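Local coordinates for protein acetyl-CoA acetyltransferase (Elizabethkingia anophelis NUHP1, PDB 6BN2) that probably catalyses the thiolase reaction, joining two acetyl-CoA molecules into acetoacetyl-CoA and releasing CoA, or the reverse cleavage, at residues 12-17 against 364-369; 105-110 against 284-289; 303-308 against 336-341. All coordinates share one frame; numbering follows the deposited sequence. Where two conformers were deposited one is given.

Contact 1 (12-17 against 364-369); sequences VFIVSA and RIIVTL
A17 and V367 form the closely packed part of this contact, where A17, at the far end of the segment while the strand runs on, presses its CB toward the helix. Both V367 methyls are used, one against the backbone and one against the side chain. CG1, set anti to the backbone N of V367 (chi1 177°), rests 3.7 Å from A17 O, while CG2 meets A17 CB at 4.0 Å. The valine thus straddles the alanine, and the 5.3 Å between the CA atoms of A17 and V367 is consistent with a small residue at A17.

One helix residue back the packing is looser. I14, whose CB also points toward the helix, reaches out with the end of its longer chain, and its CD1 stops 4.3 Å from I366 CG2, a single methyl-to-methyl approach. This slacker side is not a solvent side, because all four touching residues are buried; I14 also packs on L266 of strand 258-268.

The polar chemistry belongs to the helix itself. R364 NH1 donates to T368 OG1 one turn on (2.9 Å), with the acceptor in the guanidinium plane and an N-H...O angle of 151°; I365 CG2 covers one face of the guanidinium, 3.6 Å above it and toward the rim. The T368 hydroxyl has a second bond, to E205, a residue the V367 side chain also touches, which helps fix the group in a buried place.

The side chains that meet are aliphatic, with one V367 methyl on a carbonyl oxygen; 136 Å² is buried in all, joining strand 12-24 of the N-terminal half to helix 358-375 of the C-terminal half. A helix buried against a sheet in this way is characteristic of the layered alpha-beta-alpha-beta-alpha thiolase fold.

Contact 2 (105-110 against 284-289); sequences MAAQAV and VSYADA
The Y286 ring and the Q108 side-chain amide stand almost perpendicular, their planes 86° apart, and neither neighbour in helix 98-111 meets the ring squarely on a face or at an edge. Both come in obliquely: A107 CB lies 4.1 Å from Y286 CE2, and Q108 NE2 lies 3.9 Å from Y286 CE1, on the same side of the ring plane. The closest approach is at the phenol end, where Q108 CG sits 3.3 Å from Y286 OH. Y286 CG sits between its backbone N and carbonyl carbon (chi1 43°), and the ring stands up from the strand toward the helix and bridges a gap of 9.4 Å between the CA atoms of A107 and Y286.

The polar ends face the second subunit. D114 OD2 of the second subunit is hydrogen-bonded by both Y286 OH and Q108 NE2, and the phenol oxygen also bonds K111 NZ of its own chain. These bonds probably help fix the ring and the amide. Q108 packs as well on A109 of the second subunit, placing this helix-on-strand contact at the interface between two thiolase-fold subunits.

Contact 3 (303-308 against 336-341); sequences ALPIAL and KILGLD
L304 overlaps L338 through one methyl of each: L304 CD2 lies 4.0 Å from L338 CD1, and the two branched chains cross at a slant. L304 has its CG anti to the backbone N (chi1 176°), which carries the isobutyl group out from helix 300-311 toward the end of helix 328-338. The other methyl of L338 serves a second neighbour, L338 CD2 standing 4.3 Å from P305 CG at the border of the contact, where the proline is exposed. L338 therefore forks over two successive residues. F323 of strand 320-323 packs against both leucines.

Two backbone irregularities lie here. The ring nitrogen of P305 cannot donate to the preceding turn, and helix 300-311 is kinked at that point. On the other side, L338 is the last helical residue before G339, which has positive phi (72°) and is the C-prime residue of a Schellman motif; its own bond, G339 N to K336 O, is weak at 3.4 Å. Beyond the turn L340 folds back on F321 and F323.

G339 is part of a calcium site seen in this protein, and a calcium ion sits beside these segments, about 7 Å from the L338 side chain. Between the segments, the contact is purely apolar and buries 104 Å², nearly all from L304, P305 and L338. Its chemistry implies cohesion by dispersion and hydrophobic burial, without directional bonds to set the angle between the helices.

In the fold
Contacts 1 and 2 are buried and hold helices against the same sheet, through the neighbouring strands 12-24 and 281-290; V12 of the first also packs on A107 and V110 of the second. Contact 3 lies farther out: its centre is about 19 Å from the centre of the chain, and it is partly open to solvent. It still reaches the sheet: S285 OG and A307 O are 2.7 Å apart, a probable hydrogen bond, and A287 packs on I306. Their chemistry follows their place. Contact 1 is buried aliphatic core, contact 2 adds an aromatic ring whose polar ends answer the second subunit, and contact 3 joins two outer helices by a few aliphatic groups.

Contact 1 (12-17 against 364-369)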
loop_
_atom_site.group_PDB
_atom_site.type_symbol
_atom_site.label_atom_id
_atom_site.label_comp_id
_atom_site.label_asym_id
_atom_site.label_seq_id
_atom_site.Cartn_x
_atom_site.Cartn_y
_atom_site.Cartn_z
ATOM N N VAL A 12 -4.835 9.712 -20.067
ATOM C CA VAL A 12 -3.990 8.616 -19.617
ATOM C C VAL A 12 -4.293 7.412 -20.482
ATOM O O VAL A 12 -5.451 6.990 -20.573
ATOM C CB VAL A 12 -4.230 8.265 -18.140
ATOM C CG1 VAL A 12 -3.204 7.219 -17.674
ATOM C CG2 VAL A 12 -4.155 9.536 -17.306
ATOM N N PHE A 13 -3.262 6.863 -21.103
ATOM C CA PHE A 13 -3.407 5.729 -22.002
ATOM C C PHE A 13 -2.732 4.495 -21.436
ATOM O O PHE A 13 -1.729 4.588 -20.729
ATOM C CB PHE A 13 -2.801 6.053 -23.359
ATOM C CG PHE A 13 -3.535 7.120 -24.083
ATOM C CD1 PHE A 13 -4.600 6.791 -24.916
ATOM C CD2 PHE A 13 -3.192 8.454 -23.916
ATOM C CE1 PHE A 13 -5.302 7.780 -25.581
ATOM C CE2 PHE A 13 -3.892 9.446 -24.579
ATOM C CZ PHE A 13 -4.945 9.107 -25.413
ATOM N N ILE A 14 -3.297 3.333 -21.752
ATOM C CA ILE A 14 -2.697 2.045 -21.419
ATOM C C ILE A 14 -1.979 1.574 -22.667
ATOM O O ILE A 14 -2.623 1.347 -23.702
ATOM C CB ILE A 14 -3.755 1.023 -20.976
ATOM C CG1 ILE A 14 -4.458 1.507 -19.702
ATOM C CG2 ILE A 14 -3.101 -0.343 -20.737
ATOM C CD1 ILE A 14 -5.755 0.747 -19.422
ATOM N N VAL A 15 -0.653 1.448 -22.590
ATOM C CA VAL A 15 0.123 1.074 -23.772
ATOM C C VAL A 15 0.523 -0.399 -23.758
ATOM O O VAL A 15 0.896 -0.932 -24.811
ATOM C CB VAL A 15 1.366 1.979 -23.960
ATOM C CG1 VAL A 15 0.938 3.401 -24.353
ATOM C CG2 VAL A 15 2.262 1.995 -22.726
ATOM N N SER A 16 0.465 -1.065 -22.608
ATOM C CA SER A 16 0.640 -2.513 -22.576
ATOM C C SER A 16 -0.049 -3.038 -21.326
ATOM O O SER A 16 -0.262 -2.302 -20.358
ATOM C CB SER A 16 2.121 -2.906 -22.595
ATOM O OG SER A 16 2.759 -2.446 -21.424
ATOM N N ALA A 17 -0.411 -4.317 -21.370
ATOM C CA ALA A 17 -1.201 -4.923 -20.297
ATOM C C ALA A 17 -1.055 -6.432 -20.379
ATOM O O ALA A 17 -1.438 -7.031 -21.393
ATOM C CB ALA A 17 -2.678 -4.517 -20.416
ATOM N N ARG A 364 -5.843 -7.541 -13.061
ATOM C CA ARG A 364 -6.011 -8.633 -14.018
ATOM C C ARG A 364 -7.290 -8.456 -14.837
ATOM O O ARG A 364 -7.285 -8.650 -16.063
ATOM C CB ARG A 364 -6.002 -9.963 -13.254
ATOM C CG ARG A 364 -5.754 -11.207 -14.120
ATOM C CD ARG A 364 -6.998 -11.608 -14.929
ATOM N NE ARG A 364 -8.104 -12.036 -14.064
ATOM C CZ ARG A 364 -9.341 -12.274 -14.501
ATOM N NH1 ARG A 364 -9.652 -12.080 -15.780
ATOM N NH2 ARG A 364 -10.276 -12.688 -13.659
ATOM N N ILE A 365 -8.398 -8.071 -14.189
ATOM C CA ILE A 365 -9.641 -7.938 -14.951
ATOM C C ILE A 365 -9.587 -6.763 -15.932
ATOM O O ILE A 365 -10.291 -6.788 -16.945
ATOM C CB ILE A 365 -10.875 -7.836 -14.027
ATOM C CG1 ILE A 365 -10.847 -6.590 -13.139
ATOM C CG2 ILE A 365 -11.021 -9.134 -13.197
ATOM C CD1 ILE A 365 -12.156 -6.429 -12.308
ATOM N N ILE A 366 -8.735 -5.760 -15.686
ATOM C CA ILE A 366 -8.522 -4.709 -16.685
ATOM C C ILE A 366 -7.776 -5.262 -17.896
ATOM O O ILE A 366 -8.120 -4.958 -19.050
ATOM C CB ILE A 366 -7.755 -3.529 -16.066
ATOM C CG1 ILE A 366 -8.482 -3.009 -14.826
ATOM C CG2 ILE A 366 -7.621 -2.413 -17.090
ATOM C CD1 ILE A 366 -7.671 -1.913 -14.093
ATOM N N VAL A 367 -6.728 -6.052 -17.652
ATOM C CA VAL A 367 -5.994 -6.711 -18.737
ATOM C C VAL A 367 -6.957 -7.521 -19.596
ATOM O O VAL A 367 -6.975 -7.409 -20.832
ATOM C CB VAL A 367 -4.878 -7.603 -18.159
ATOM C CG1 VAL A 367 -4.142 -8.357 -19.288
ATOM C CG2 VAL A 367 -3.878 -6.768 -17.337
ATOM N N THR A 368 -7.801 -8.324 -18.944
ATOM C CA THR A 368 -8.747 -9.148 -19.686
ATOM C C THR A 368 -9.767 -8.292 -20.430
ATOM O O THR A 368 -10.071 -8.568 -21.595
ATOM C CB THR A 368 -9.435 -10.120 -18.729
ATOM O OG1 THR A 368 -8.440 -10.984 -18.171
ATOM C CG2 THR A 368 -10.492 -10.962 -19.452
ATOM N N LEU A 369 -10.293 -7.251 -19.774
ATOM C CA LEU A 369 -11.272 -6.365 -20.413
ATOM C C LEU A 369 -10.716 -5.735 -21.686
ATOM O O LEU A 369 -11.418 -5.652 -22.698
ATOM C CB LEU A 369 -11.702 -5.278 -19.424
ATOM C CG LEU A 369 -12.691 -4.258 -19.993
ATOM C CD1 LEU A 369 -14.022 -4.935 -20.328
ATOM C CD2 LEU A 369 -12.923 -3.147 -18.972
#

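Contact 2 (105-110 against 284-289)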
loop_
_atom_site.group_PDB
_atom_site.type_symbol
_atom_site.label_atom_id
_atom_site.label_comp_id
_atom_site.label_asym_id
_atom_site.label_seq_id
_atom_site.Cartn_x
_atom_site.Cartn_y
_atom_site.Cartn_z
ATOM N N MET A 105 -4.437 5.049 -8.965
ATOM C CA MET A 105 -3.446 5.952 -8.382
ATOM C C MET A 105 -2.385 6.332 -9.404
ATOM O O MET A 105 -1.911 7.464 -9.431
ATOM C CB MET A 105 -2.787 5.290 -7.168
ATOM C CG MET A 105 -3.731 5.112 -5.992
ATOM S SD MET A 105 -3.045 4.033 -4.723
ATOM C CE MET A 105 -3.178 5.108 -3.266
ATOM N N ALA A 106 -1.990 5.375 -10.239
ATOM C CA ALA A 106 -1.012 5.677 -11.274
ATOM C C ALA A 106 -1.582 6.656 -12.294
ATOM O O ALA A 106 -0.883 7.574 -12.747
ATOM C CB ALA A 106 -0.559 4.379 -11.950
ATOM N N ALA A 107 -2.856 6.477 -12.665
ATOM C CA ALA A 107 -3.491 7.424 -13.570
ATOM C C ALA A 107 -3.531 8.819 -12.951
ATOM O O ALA A 107 -3.311 9.828 -13.642
ATOM C CB ALA A 107 -4.897 6.927 -13.937
ATOM N N GLN A 108 -3.771 8.894 -11.642
ATOM C CA GLN A 108 -3.785 10.188 -10.974
ATOM C C GLN A 108 -2.408 10.830 -10.988
ATOM O O GLN A 108 -2.303 12.054 -11.092
ATOM C CB GLN A 108 -4.297 10.039 -9.539
ATOM C CG GLN A 108 -5.789 9.677 -9.514
ATOM C CD GLN A 108 -6.303 9.312 -8.149
ATOM O OE1 GLN A 108 -5.667 8.574 -7.412
ATOM N NE2 GLN A 108 -7.461 9.845 -7.791
ATOM N N ALA A 109 -1.344 10.026 -10.878
ATOM C CA ALA A 109 0.011 10.576 -10.975
ATOM C C ALA A 109 0.269 11.179 -12.355
ATOM O O ALA A 109 0.956 12.208 -12.473
ATOM C CB ALA A 109 1.051 9.493 -10.669
ATOM N N VAL A 110 -0.272 10.559 -13.410
ATOM C CA VAL A 110 -0.154 11.141 -14.750
ATOM C C VAL A 110 -0.986 12.420 -14.854
ATOM O O VAL A 110 -0.507 13.455 -15.339
ATOM C CB VAL A 110 -0.563 10.123 -15.836
ATOM C CG1 VAL A 110 -0.496 10.770 -17.251
ATOM C CG2 VAL A 110 0.343 8.889 -15.798
ATOM N N VAL A 284 -10.858 6.268 -19.152
ATOM C CA VAL A 284 -11.841 7.345 -19.252
ATOM C C VAL A 284 -12.138 7.948 -17.883
ATOM O O VAL A 284 -12.141 9.176 -17.726
ATOM C CB VAL A 284 -13.127 6.827 -19.917
ATOM C CG1 VAL A 284 -14.174 7.929 -19.965
ATOM C CG2 VAL A 284 -12.826 6.299 -21.325
ATOM N N SER A 285 -12.386 7.083 -16.898
ATOM C CA SER A 285 -12.736 7.505 -15.548
ATOM C C SER A 285 -12.587 6.323 -14.604
ATOM O O SER A 285 -12.397 5.176 -15.025
ATOM C CB SER A 285 -14.165 8.041 -15.482
ATOM O OG SER A 285 -15.064 6.975 -15.773
ATOM N N TYR A 286 -12.706 6.616 -13.312
ATOM C CA TYR A 286 -12.582 5.579 -12.293
ATOM C C TYR A 286 -13.187 6.133 -11.015
ATOM O O TYR A 286 -13.375 7.346 -10.876
ATOM C CB TYR A 286 -11.111 5.144 -12.063
ATOM C CG TYR A 286 -10.218 6.352 -12.034
ATOM C CD1 TYR A 286 -10.109 7.120 -10.878
ATOM C CD2 TYR A 286 -9.553 6.778 -13.175
ATOM C CE1 TYR A 286 -9.363 8.279 -10.861
ATOM C CE2 TYR A 286 -8.795 7.936 -13.167
ATOM C CZ TYR A 286 -8.707 8.678 -12.008
ATOM O OH TYR A 286 -7.985 9.856 -11.985
ATOM N N ALA A 287 -13.476 5.233 -10.077
ATOM C CA ALA A 287 -14.082 5.670 -8.822
ATOM C C ALA A 287 -13.969 4.571 -7.781
ATOM O O ALA A 287 -13.915 3.382 -8.111
ATOM C CB ALA A 287 -15.569 6.035 -8.997
ATOM N N ASP A 288 -13.956 4.989 -6.523
ATOM C CA ASP A 288 -14.115 4.098 -5.386
ATOM C C ASP A 288 -15.465 4.370 -4.736
ATOM O O ASP A 288 -15.969 5.500 -4.760
ATOM C CB ASP A 288 -13.026 4.326 -4.331
ATOM C CG ASP A 288 -11.630 4.102 -4.865
ATOM O OD1 ASP A 288 -11.338 2.975 -5.293
ATOM O OD2 ASP A 288 -10.828 5.073 -4.900
ATOM N N ALA A 289 -16.023 3.344 -4.101
ATOM C CA ALA A 289 -17.189 3.554 -3.251
ATOM C C ALA A 289 -17.108 2.582 -2.083
ATOM O O ALA A 289 -16.380 1.593 -2.133
ATOM C CB ALA A 289 -18.499 3.345 -4.027
#

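Contact 3 (303-308 against 336-341)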
loop_
_atom_site.group_PDB
_atom_site.type_symbol
_atom_site.label_atom_id
_atom_site.label_comp_id
_atom_site.label_asym_id
_atom_site.label_seq_id
_atom_site.Cartn_x
_atom_site.Cartn_y
_atom_site.Cartn_z
ATOM N N ALA A 303 -20.006 1.637 -6.962
ATOM C CA ALA A 303 -18.835 2.303 -7.537
ATOM C C ALA A 303 -19.003 2.566 -9.029
ATOM O O ALA A 303 -18.605 3.631 -9.517
ATOM C CB ALA A 303 -17.568 1.466 -7.295
ATOM N N LEU A 304 -19.559 1.604 -9.778
ATOM C CA LEU A 304 -19.631 1.784 -11.230
ATOM C C LEU A 304 -20.454 3.008 -11.633
ATOM O O LEU A 304 -19.990 3.779 -12.491
ATOM C CB LEU A 304 -20.149 0.504 -11.906
ATOM C CG LEU A 304 -20.330 0.661 -13.419
ATOM C CD1 LEU A 304 -18.999 0.986 -14.080
ATOM C CD2 LEU A 304 -20.902 -0.618 -14.002
ATOM N N PRO A 305 -21.638 3.269 -11.063
ATOM C CA PRO A 305 -22.357 4.496 -11.438
ATOM C C PRO A 305 -21.571 5.766 -11.179
ATOM O O PRO A 305 -21.725 6.732 -11.937
ATOM C CB PRO A 305 -23.630 4.433 -10.578
ATOM C CG PRO A 305 -23.848 2.940 -10.395
ATOM C CD PRO A 305 -22.452 2.400 -10.191
ATOM N N ILE A 306 -20.725 5.800 -10.144
ATOM C CA ILE A 306 -19.906 6.991 -9.917
ATOM C C ILE A 306 -18.922 7.177 -11.061
ATOM O O ILE A 306 -18.750 8.290 -11.584
ATOM C CB ILE A 306 -19.174 6.907 -8.566
ATOM C CG1 ILE A 306 -20.180 6.771 -7.422
ATOM C CG2 ILE A 306 -18.314 8.159 -8.382
ATOM C CD1 ILE A 306 -19.524 6.557 -6.068
ATOM N N ALA A 307 -18.259 6.090 -11.459
ATOM C CA ALA A 307 -17.324 6.167 -12.578
ATOM C C ALA A 307 -18.043 6.558 -13.861
ATOM O O ALA A 307 -17.526 7.356 -14.653
ATOM C CB ALA A 307 -16.583 4.837 -12.754
ATOM N N LEU A 308 -19.239 6.011 -14.094
ATOM C CA LEU A 308 -19.976 6.394 -15.297
ATOM C C LEU A 308 -20.303 7.877 -15.295
ATOM O O LEU A 308 -20.155 8.550 -16.318
ATOM C CB LEU A 308 -21.256 5.568 -15.430
ATOM C CG LEU A 308 -21.003 4.087 -15.718
ATOM C CD1 LEU A 308 -22.323 3.304 -15.650
ATOM C CD2 LEU A 308 -20.362 3.932 -17.092
ATOM N N LYS A 336 -27.793 -8.375 -11.265
ATOM C CA LYS A 336 -29.211 -8.192 -10.991
ATOM C C LYS A 336 -29.512 -6.751 -10.597
ATOM O O LYS A 336 -30.505 -6.168 -11.050
ATOM C CB LYS A 336 -29.605 -9.156 -9.868
ATOM C CG LYS A 336 -30.992 -9.690 -9.879
ATOM C CD LYS A 336 -31.148 -10.666 -8.707
ATOM C CE LYS A 336 -32.565 -11.196 -8.609
ATOM N NZ LYS A 336 -32.688 -12.223 -7.543
ATOM N N ILE A 337 -28.664 -6.173 -9.746
ATOM C CA ILE A 337 -28.884 -4.817 -9.249
ATOM C C ILE A 337 -28.769 -3.812 -10.380
ATOM O O ILE A 337 -29.572 -2.880 -10.479
ATOM C CB ILE A 337 -27.882 -4.510 -8.125
ATOM C CG1 ILE A 337 -28.216 -5.356 -6.894
ATOM C CG2 ILE A 337 -27.871 -3.010 -7.790
ATOM C CD1 ILE A 337 -27.072 -5.337 -5.859
ATOM N N LEU A 338 -27.761 -3.976 -11.236
ATOM C CA LEU A 338 -27.517 -3.059 -12.341
ATOM C C LEU A 338 -28.317 -3.405 -13.585
ATOM O O LEU A 338 -28.322 -2.616 -14.535
ATOM C CB LEU A 338 -26.021 -3.043 -12.690
ATOM C CG LEU A 338 -25.105 -2.492 -11.603
ATOM C CD1 LEU A 338 -23.640 -2.789 -11.958
ATOM C CD2 LEU A 338 -25.343 -0.997 -11.435
ATOM N N GLY A 339 -28.982 -4.557 -13.608
ATOM C CA GLY A 339 -29.771 -4.929 -14.767
ATOM C C GLY A 339 -28.930 -5.308 -15.961
ATOM O O GLY A 339 -29.354 -5.099 -17.102
ATOM N N LEU A 340 -27.755 -5.870 -15.730
ATOM C CA LEU A 340 -26.836 -6.147 -16.823
ATOM C C LEU A 340 -27.196 -7.434 -17.544
ATOM O O LEU A 340 -27.651 -8.409 -16.944
ATOM C CB LEU A 340 -25.404 -6.250 -16.318
ATOM C CG LEU A 340 -24.881 -5.033 -15.549
ATOM C CD1 LEU A 340 -23.436 -5.251 -15.219
ATOM C CD2 LEU A 340 -25.069 -3.769 -16.364
ATOM N N ASP A 341 -26.972 -7.420 -18.851
ATOM C CA ASP A 341 -27.068 -8.612 -19.677
ATOM C C ASP A 341 -25.875 -9.521 -19.393
ATOM O O ASP A 341 -24.735 -9.139 -19.652
ATOM C CB ASP A 341 -27.083 -8.189 -21.141
ATOM C CG ASP A 341 -27.234 -9.349 -22.096
ATOM O OD1 ASP A 341 -27.455 -9.066 -23.294
ATOM O OD2 ASP A 341 -27.162 -10.525 -21.670
#